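Local coordinates for exotoxin A (Pseudomonas aeruginosa, PDB 1IKP), which probably transfers ADP-ribose from NAD to a protein of the host cell, using separate receptor-binding, targeting and catalytic regions, at residues 116-119 with 125-128; 207-212 with 242-247. The protein carries 2 engineered substitutions. All coordinates share one frame; numbering follows the deposited sequence.

In the fold
Contacts 1 and 2 illustrate how one sheet can be secured at different points along its strands. Contact 1 is complete in the chain before contact 2 begins; it joins strands 112-120 and 126-136 as a hairpin. Contact 2 sets helix 205-210 against the segment that carries strand 245-248, which runs parallel to strand 126-136 as its neighbour in the same mixed sheet. Their centres are about 13 Å apart, and their nearest atoms stay about 6 Å apart without touching. All four segments belong to the toxin's binding region, yet strand 245-248 also pairs with strand 367-371, so the sheet continues from the hairpin to later parts of the chain.

Contact 1 (116-119 with 125-128); sequences FIHE and QLSH
Ile117 and His118 lie on strand 112-120, which pairs with strand 126-136 in a beta hairpin, and a classic beta bulge sets Ser127 and His128 both opposite Glu119. At Ile117 the strands are already paired, its N bonded to the OG of Ser130, and its carbonyl lies near that of His128, while its side chain turns off to Trp97 and Leu99 of strand 97-106. His118 makes the apolar part of the contact. A chi1 of -74° puts its CG anti to the carbonyl carbon and turns one imidazole face to Leu126. The methyl CD1 of Leu126 sits 3.6 Å from the centroid of the His118 ring, a CH-pi contact displaced toward the ND1 side, and CD2 of Leu126 rests against CB and CG of His118. The CA of His118 also makes a C-H...O contact with the carbonyl oxygen of His128. Glu119 forms the antiparallel hydrogen-bonded pair with His128: its N gives a bond of 2.7 Å to the O of His128. In return the Glu119 O takes the N of Ser127 at 2.9 Å and, weakly, the N of His128 at 3.4 Å, the doubled grip that defines the bulge. The Glu119 side chain shares a sheet face with His128 but sends its carboxylate to Arg91 in a salt bridge and to Tyr89 and the N of Gln92 in hydrogen bonds; the carboxylate plane stands 43° from that of the His128 imidazole. Within the bulge, the OG of Ser127 and the ND1 of His128 are hydrogen-bonded at 2.8 Å.

Contact 2 (207-212 with 242-247); sequences NYLAQQ and TVISHR
Thr242 meets Leu209 through its backbone, the carbonyl oxygen receiving the end of the leucine side chain. The CD2 of Leu209 lies 3.4 Å from the O of Thr242, with CD1 farther off at 3.8 Å, so both methyls rest close to a polar atom. The side chain of Thr242 starts out away from the helix. That of Val243 does so too, and it reaches Pro373; even so, the CA of Val243 is the one nearest a CA of the helix, 5.5 Å from that of Leu209. Ile244 supplies the apolar half of the contact. Its CG1 lies anti to the carbonyl carbon (chi1 -62°), a turn that carries this branch to the helix, where CG1 packs 3.6 Å from the CD1 of Leu209 and 3.9 Å from its CB. The two side chains cross at about a right angle, and Leu209 also touches Met129 of strand 126-136. A water joins the backbones: it accepts from the N of Ile244 at 3.0 Å and donates, weakly, to the O of Leu209 at 3.0 Å. Beyond the helix the backbone pairs on two sides, Ile244 with Thr371 and His246 with Ser369 of strand 367-371, and Ser245 with Ile132 of strand 126-136. An apolar pair and a bridging water thus pack the last turn of helix 205-210 against the segment that carries strand 245-248, a helix-on-sheet contact within the binding region.

Contact 1 (116-119 with 125-128)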
ATOM      1  N   PHE A 116      -8.700  11.086  10.526  1.00 10.53           N
ATOM      2  CA  PHE A 116      -7.376  11.168  11.125  1.00 10.11           C
ATOM      3  C   PHE A 116      -7.325  12.245  12.207  1.00  9.29           C
ATOM      4  O   PHE A 116      -8.163  13.167  12.240  1.00 11.52           O
ATOM      5  CB  PHE A 116      -6.261  11.367  10.091  1.00  9.66           C
ATOM      6  CG  PHE A 116      -6.405  12.581   9.257  1.00 10.52           C
ATOM      7  CD1 PHE A 116      -7.070  12.535   8.038  1.00 13.65           C
ATOM      8  CD2 PHE A 116      -5.855  13.784   9.676  1.00 11.93           C
ATOM      9  CE1 PHE A 116      -7.178  13.676   7.245  1.00 14.24           C
ATOM     10  CE2 PHE A 116      -5.971  14.922   8.874  1.00 11.50           C
ATOM     11  CZ  PHE A 116      -6.627  14.866   7.671  1.00 13.79           C
ATOM     12  N   ILE A 117      -6.357  12.075  13.093  1.00 11.09           N
ATOM     13  CA  ILE A 117      -6.187  12.942  14.260  1.00 10.50           C
ATOM     14  C   ILE A 117      -4.821  13.600  14.276  1.00 12.17           C
ATOM     15  O   ILE A 117      -3.809  12.957  14.003  1.00 13.67           O
ATOM     16  CB  ILE A 117      -6.317  12.079  15.556  1.00 12.16           C
ATOM     17  CG1 ILE A 117      -7.665  11.364  15.617  1.00 15.28           C
ATOM     18  CG2 ILE A 117      -6.094  12.931  16.799  1.00 11.64           C
ATOM     19  CD1 ILE A 117      -8.848  12.262  15.603  1.00 18.46           C
ATOM     20  N   HIS A 118      -4.794  14.884  14.609  1.00 12.95           N
ATOM     21  CA  HIS A 118      -3.520  15.587  14.747  1.00 15.76           C
ATOM     22  C   HIS A 118      -3.403  16.036  16.191  1.00 15.14           C
ATOM     23  O   HIS A 118      -4.322  16.655  16.727  1.00 18.30           O
ATOM     24  CB  HIS A 118      -3.446  16.816  13.832  1.00 18.31           C
ATOM     25  CG  HIS A 118      -3.251  16.478  12.388  1.00 21.39           C
ATOM     26  ND1 HIS A 118      -3.590  17.340  11.367  1.00 27.59           N
ATOM     27  CD2 HIS A 118      -2.758  15.367  11.797  1.00 23.22           C
ATOM     28  CE1 HIS A 118      -3.315  16.769  10.207  1.00 27.69           C
ATOM     29  NE2 HIS A 118      -2.810  15.571  10.439  1.00 26.80           N
ATOM     30  N   GLU A 119      -2.317  15.678  16.856  1.00 14.84           N
ATOM     31  CA  GLU A 119      -2.141  16.158  18.223  1.00 14.93           C
ATOM     32  C   GLU A 119      -1.389  17.487  18.117  1.00 16.86           C
ATOM     33  O   GLU A 119      -0.488  17.630  17.304  1.00 15.81           O
ATOM     34  CB  GLU A 119      -1.387  15.125  19.023  1.00 17.08           C
ATOM     35  CG  GLU A 119      -2.153  13.805  19.023  1.00 19.09           C
ATOM     36  CD  GLU A 119      -1.709  12.867  20.109  1.00 19.35           C
ATOM     37  OE1 GLU A 119      -1.145  11.802  19.790  1.00 20.39           O
ATOM     38  OE2 GLU A 119      -1.922  13.215  21.285  1.00 20.35           O
ATOM     39  N   GLN A 125       1.084  23.933  17.359  1.00 26.30           N
ATOM     40  CA  GLN A 125       1.764  23.338  16.217  1.00 24.66           C
ATOM     41  C   GLN A 125       1.431  21.854  16.150  1.00 20.24           C
ATOM     42  O   GLN A 125       1.216  21.212  17.173  1.00 21.11           O
ATOM     43  CB  GLN A 125       3.273  23.493  16.358  1.00 25.70           C
ATOM     44  CG  GLN A 125       3.724  24.895  16.707  1.00 28.54           C
ATOM     45  CD  GLN A 125       5.212  24.962  16.925  1.00 29.60           C
ATOM     46  OE1 GLN A 125       5.779  24.167  17.681  1.00 28.15           O
ATOM     47  NE2 GLN A 125       5.862  25.919  16.266  1.00 33.88           N
ATOM     48  N   LEU A 126       1.417  21.306  14.941  1.00 20.91           N
ATOM     49  CA  LEU A 126       1.113  19.887  14.755  1.00 20.54           C
ATOM     50  C   LEU A 126       2.314  19.094  15.263  1.00 18.61           C
ATOM     51  O   LEU A 126       3.409  19.200  14.696  1.00 20.57           O
ATOM     52  CB  LEU A 126       0.887  19.612  13.270  1.00 19.98           C
ATOM     53  CG  LEU A 126      -0.188  18.583  12.895  1.00 22.33           C
ATOM     54  CD1 LEU A 126      -0.375  18.589  11.390  1.00 24.85           C
ATOM     55  CD2 LEU A 126       0.197  17.216  13.395  1.00 21.88           C
ATOM     56  N   SER A 127       2.131  18.316  16.329  1.00 18.56           N
ATOM     57  CA  SER A 127       3.221  17.532  16.907  1.00 19.39           C
ATOM     58  C   SER A 127       3.213  16.058  16.505  1.00 18.93           C
ATOM     59  O   SER A 127       4.268  15.461  16.333  1.00 18.23           O
ATOM     60  CB  SER A 127       3.194  17.619  18.433  1.00 19.96           C
ATOM     61  OG  SER A 127       2.056  16.958  18.967  1.00 21.90           O
ATOM     62  N   HIS A 128       2.023  15.468  16.386  1.00 16.98           N
ATOM     63  CA  HIS A 128       1.906  14.058  15.990  1.00 19.10           C
ATOM     64  C   HIS A 128       0.668  13.860  15.143  1.00 19.09           C
ATOM     65  O   HIS A 128      -0.337  14.541  15.335  1.00 16.04           O
ATOM     66  CB  HIS A 128       1.740  13.135  17.180  1.00 17.02           C
ATOM     67  CG  HIS A 128       2.835  13.226  18.188  1.00 18.57           C
ATOM     68  ND1 HIS A 128       2.931  14.267  19.085  1.00 21.00           N
ATOM     69  CD2 HIS A 128       3.864  12.390  18.463  1.00 20.22           C
ATOM     70  CE1 HIS A 128       3.973  14.067  19.874  1.00 22.62           C
ATOM     71  NE2 HIS A 128       4.556  12.935  19.519  1.00 22.60           N
TER

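Contact 2 (207-212 with 242-247)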
ATOM      1  N   ASN A 207       5.746  15.970   1.708  0.50 19.13           N
ATOM      2  CA  ASN A 207       7.147  16.136   1.338  0.50 18.97           C
ATOM      3  C   ASN A 207       8.089  15.812   2.492  0.50 20.22           C
ATOM      4  O   ASN A 207       9.087  15.114   2.315  0.50 19.59           O
ATOM      5  CB  ASN A 207       7.422  17.558   0.858  0.50 22.04           C
ATOM      6  CG  ASN A 207       8.877  17.762   0.486  0.50 24.81           C
ATOM      7  OD1 ASN A 207       9.402  17.095  -0.412  0.50 26.31           O
ATOM      8  ND2 ASN A 207       9.545  18.671   1.186  0.50 26.32           N
ATOM      9  N   TYR A 208       7.778  16.325   3.678  1.00 18.75           N
ATOM     10  CA  TYR A 208       8.626  16.070   4.828  1.00 18.54           C
ATOM     11  C   TYR A 208       8.671  14.600   5.259  1.00 18.40           C
ATOM     12  O   TYR A 208       9.754  14.040   5.450  1.00 19.16           O
ATOM     13  CB  TYR A 208       8.198  16.941   6.016  1.00 19.91           C
ATOM     14  CG  TYR A 208       9.012  16.700   7.268  1.00 21.84           C
ATOM     15  CD1 TYR A 208      10.389  16.960   7.297  1.00 25.15           C
ATOM     16  CD2 TYR A 208       8.412  16.218   8.428  1.00 22.55           C
ATOM     17  CE1 TYR A 208      11.140  16.744   8.464  1.00 26.77           C
ATOM     18  CE2 TYR A 208       9.149  15.999   9.592  1.00 27.26           C
ATOM     19  CZ  TYR A 208      10.507  16.265   9.605  1.00 28.54           C
ATOM     20  OH  TYR A 208      11.215  16.063  10.773  1.00 31.68           O
ATOM     21  N   LEU A 209       7.498  13.981   5.407  1.00 18.21           N
ATOM     22  CA  LEU A 209       7.420  12.588   5.848  1.00 17.10           C
ATOM     23  C   LEU A 209       7.792  11.515   4.827  1.00 16.15           C
ATOM     24  O   LEU A 209       8.343  10.489   5.210  1.00 17.46           O
ATOM     25  CB  LEU A 209       6.011  12.290   6.376  1.00 17.55           C
ATOM     26  CG  LEU A 209       5.555  13.191   7.524  1.00 17.77           C
ATOM     27  CD1 LEU A 209       4.132  12.843   7.916  1.00 21.72           C
ATOM     28  CD2 LEU A 209       6.485  13.011   8.703  1.00 22.29           C
ATOM     29  N   ALA A 210       7.462  11.739   3.558  1.00 16.05           N
ATOM     30  CA  ALA A 210       7.781  10.778   2.503  1.00 17.24           C
ATOM     31  C   ALA A 210       9.170  11.049   1.957  1.00 19.55           C
ATOM     32  O   ALA A 210       9.740  10.205   1.272  1.00 20.01           O
ATOM     33  CB  ALA A 210       6.744  10.845   1.380  1.00 16.44           C
ATOM     34  N   GLN A 211       9.706  12.224   2.290  1.00 20.95           N
ATOM     35  CA  GLN A 211      11.032  12.659   1.844  1.00 23.54           C
ATOM     36  C   GLN A 211      11.077  12.800   0.327  1.00 24.59           C
ATOM     37  O   GLN A 211      12.126  12.630  -0.305  1.00 26.93           O
ATOM     38  CB  GLN A 211      12.104  11.682   2.332  1.00 24.63           C
ATOM     39  CG  GLN A 211      12.310  11.736   3.839  1.00 26.99           C
ATOM     40  CD  GLN A 211      13.378  10.783   4.341  1.00 27.97           C
ATOM     41  OE1 GLN A 211      14.275  10.371   3.592  1.00 31.22           O
ATOM     42  NE2 GLN A 211      13.301  10.435   5.619  1.00 30.43           N
ATOM     43  N   GLN A 212       9.928  13.131  -0.245  1.00 24.76           N
ATOM     44  CA  GLN A 212       9.787  13.304  -1.682  1.00 29.65           C
ATOM     45  C   GLN A 212       8.584  14.175  -2.003  1.00 27.02           C
ATOM     46  O   GLN A 212       7.616  14.203  -1.247  1.00 23.47           O
ATOM     47  CB  GLN A 212       9.634  11.942  -2.358  1.00 46.52           C
ATOM     48  CG  GLN A 212       9.389  12.029  -3.847  1.00 53.31           C
ATOM     49  CD  GLN A 212      10.088  10.928  -4.605  1.00 56.53           C
ATOM     50  OE1 GLN A 212       9.813   9.744  -4.400  1.00 56.28           O
ATOM     51  NE2 GLN A 212      11.007  11.310  -5.484  1.00 56.90           N
ATOM     52  N   THR A 242       7.660  10.424  11.827  1.00 30.21           N
ATOM     53  CA  THR A 242       6.946   9.158  11.664  1.00 26.41           C
ATOM     54  C   THR A 242       6.351   9.031  10.258  1.00 22.76           C
ATOM     55  O   THR A 242       5.638   9.921   9.794  1.00 21.66           O
ATOM     56  CB  THR A 242       5.807   9.053  12.687  1.00 29.16           C
ATOM     57  OG1 THR A 242       6.336   9.264  14.003  1.00 30.09           O
ATOM     58  CG2 THR A 242       5.149   7.686  12.623  1.00 28.80           C
ATOM     59  N   VAL A 243       6.614   7.919   9.576  1.00 17.59           N
ATOM     60  CA  VAL A 243       6.081   7.779   8.237  1.00 15.43           C
ATOM     61  C   VAL A 243       4.553   7.799   8.230  1.00 13.03           C
ATOM     62  O   VAL A 243       3.889   7.410   9.208  1.00 14.31           O
ATOM     63  CB  VAL A 243       6.573   6.479   7.548  1.00 15.93           C
ATOM     64  CG1 VAL A 243       8.099   6.493   7.422  1.00 17.00           C
ATOM     65  CG2 VAL A 243       6.138   5.270   8.319  1.00 17.20           C
ATOM     66  N   ILE A 244       4.004   8.287   7.134  1.00 12.63           N
ATOM     67  CA  ILE A 244       2.558   8.327   6.977  1.00 11.08           C
ATOM     68  C   ILE A 244       2.057   6.897   6.952  1.00 11.41           C
ATOM     69  O   ILE A 244       2.645   6.034   6.290  1.00 12.94           O
ATOM     70  CB  ILE A 244       2.162   8.986   5.651  1.00 11.39           C
ATOM     71  CG1 ILE A 244       2.647  10.449   5.631  1.00 13.12           C
ATOM     72  CG2 ILE A 244       0.663   8.934   5.451  1.00 12.78           C
ATOM     73  CD1 ILE A 244       2.621  11.042   4.234  1.00 14.65           C
ATOM     74  N   SER A 245       0.986   6.621   7.684  1.00 11.45           N
ATOM     75  CA  SER A 245       0.432   5.274   7.632  1.00 11.24           C
ATOM     76  C   SER A 245      -1.065   5.286   7.493  1.00 11.06           C
ATOM     77  O   SER A 245      -1.721   6.250   7.825  1.00 10.04           O
ATOM     78  CB  SER A 245       0.800   4.469   8.884  1.00 11.82           C
ATOM     79  OG  SER A 245       0.057   4.897  10.036  1.00 12.90           O
ATOM     80  N   HIS A 246      -1.593   4.189   6.959  1.00 12.32           N
ATOM     81  CA  HIS A 246      -3.026   3.966   6.834  1.00 11.96           C
ATOM     82  C   HIS A 246      -3.306   2.698   7.653  1.00 12.00           C
ATOM     83  O   HIS A 246      -2.412   1.887   7.900  1.00 11.69           O
ATOM     84  CB  HIS A 246      -3.426   3.641   5.395  1.00 11.79           C
ATOM     85  CG  HIS A 246      -3.714   4.828   4.529  1.00 12.78           C
ATOM     86  ND1 HIS A 246      -2.721   5.565   3.912  1.00 19.42           N
ATOM     87  CD2 HIS A 246      -4.890   5.364   4.123  1.00 14.82           C
ATOM     88  CE1 HIS A 246      -3.280   6.499   3.161  1.00 18.55           C
ATOM     89  NE2 HIS A 246      -4.591   6.400   3.267  1.00 18.48           N
ATOM     90  N   ARG A 247      -4.543   2.543   8.104  1.00 10.62           N
ATOM     91  CA  ARG A 247      -4.961   1.310   8.791  1.00  9.67           C
ATOM     92  C   ARG A 247      -6.367   0.997   8.309  1.00  9.53           C
ATOM     93  O   ARG A 247      -7.224   1.897   8.204  1.00  9.90           O
ATOM     94  CB  ARG A 247      -4.912   1.442  10.320  1.00 11.21           C
ATOM     95  CG  ARG A 247      -5.170   0.108  11.038  1.00 10.82           C
ATOM     96  CD  ARG A 247      -4.521   0.068  12.432  1.00 13.53           C
ATOM     97  NE  ARG A 247      -4.725  -1.213  13.096  1.00 12.34           N
ATOM     98  CZ  ARG A 247      -3.847  -1.816  13.896  1.00 11.56           C
ATOM     99  NH1 ARG A 247      -2.656  -1.289  14.163  1.00 12.37           N
ATOM    100  NH2 ARG A 247      -4.184  -2.970  14.455  1.00 15.41           N
TER
HETATM  101  O   HOH W   1       5.828   8.949   4.902  1.00 16.28           O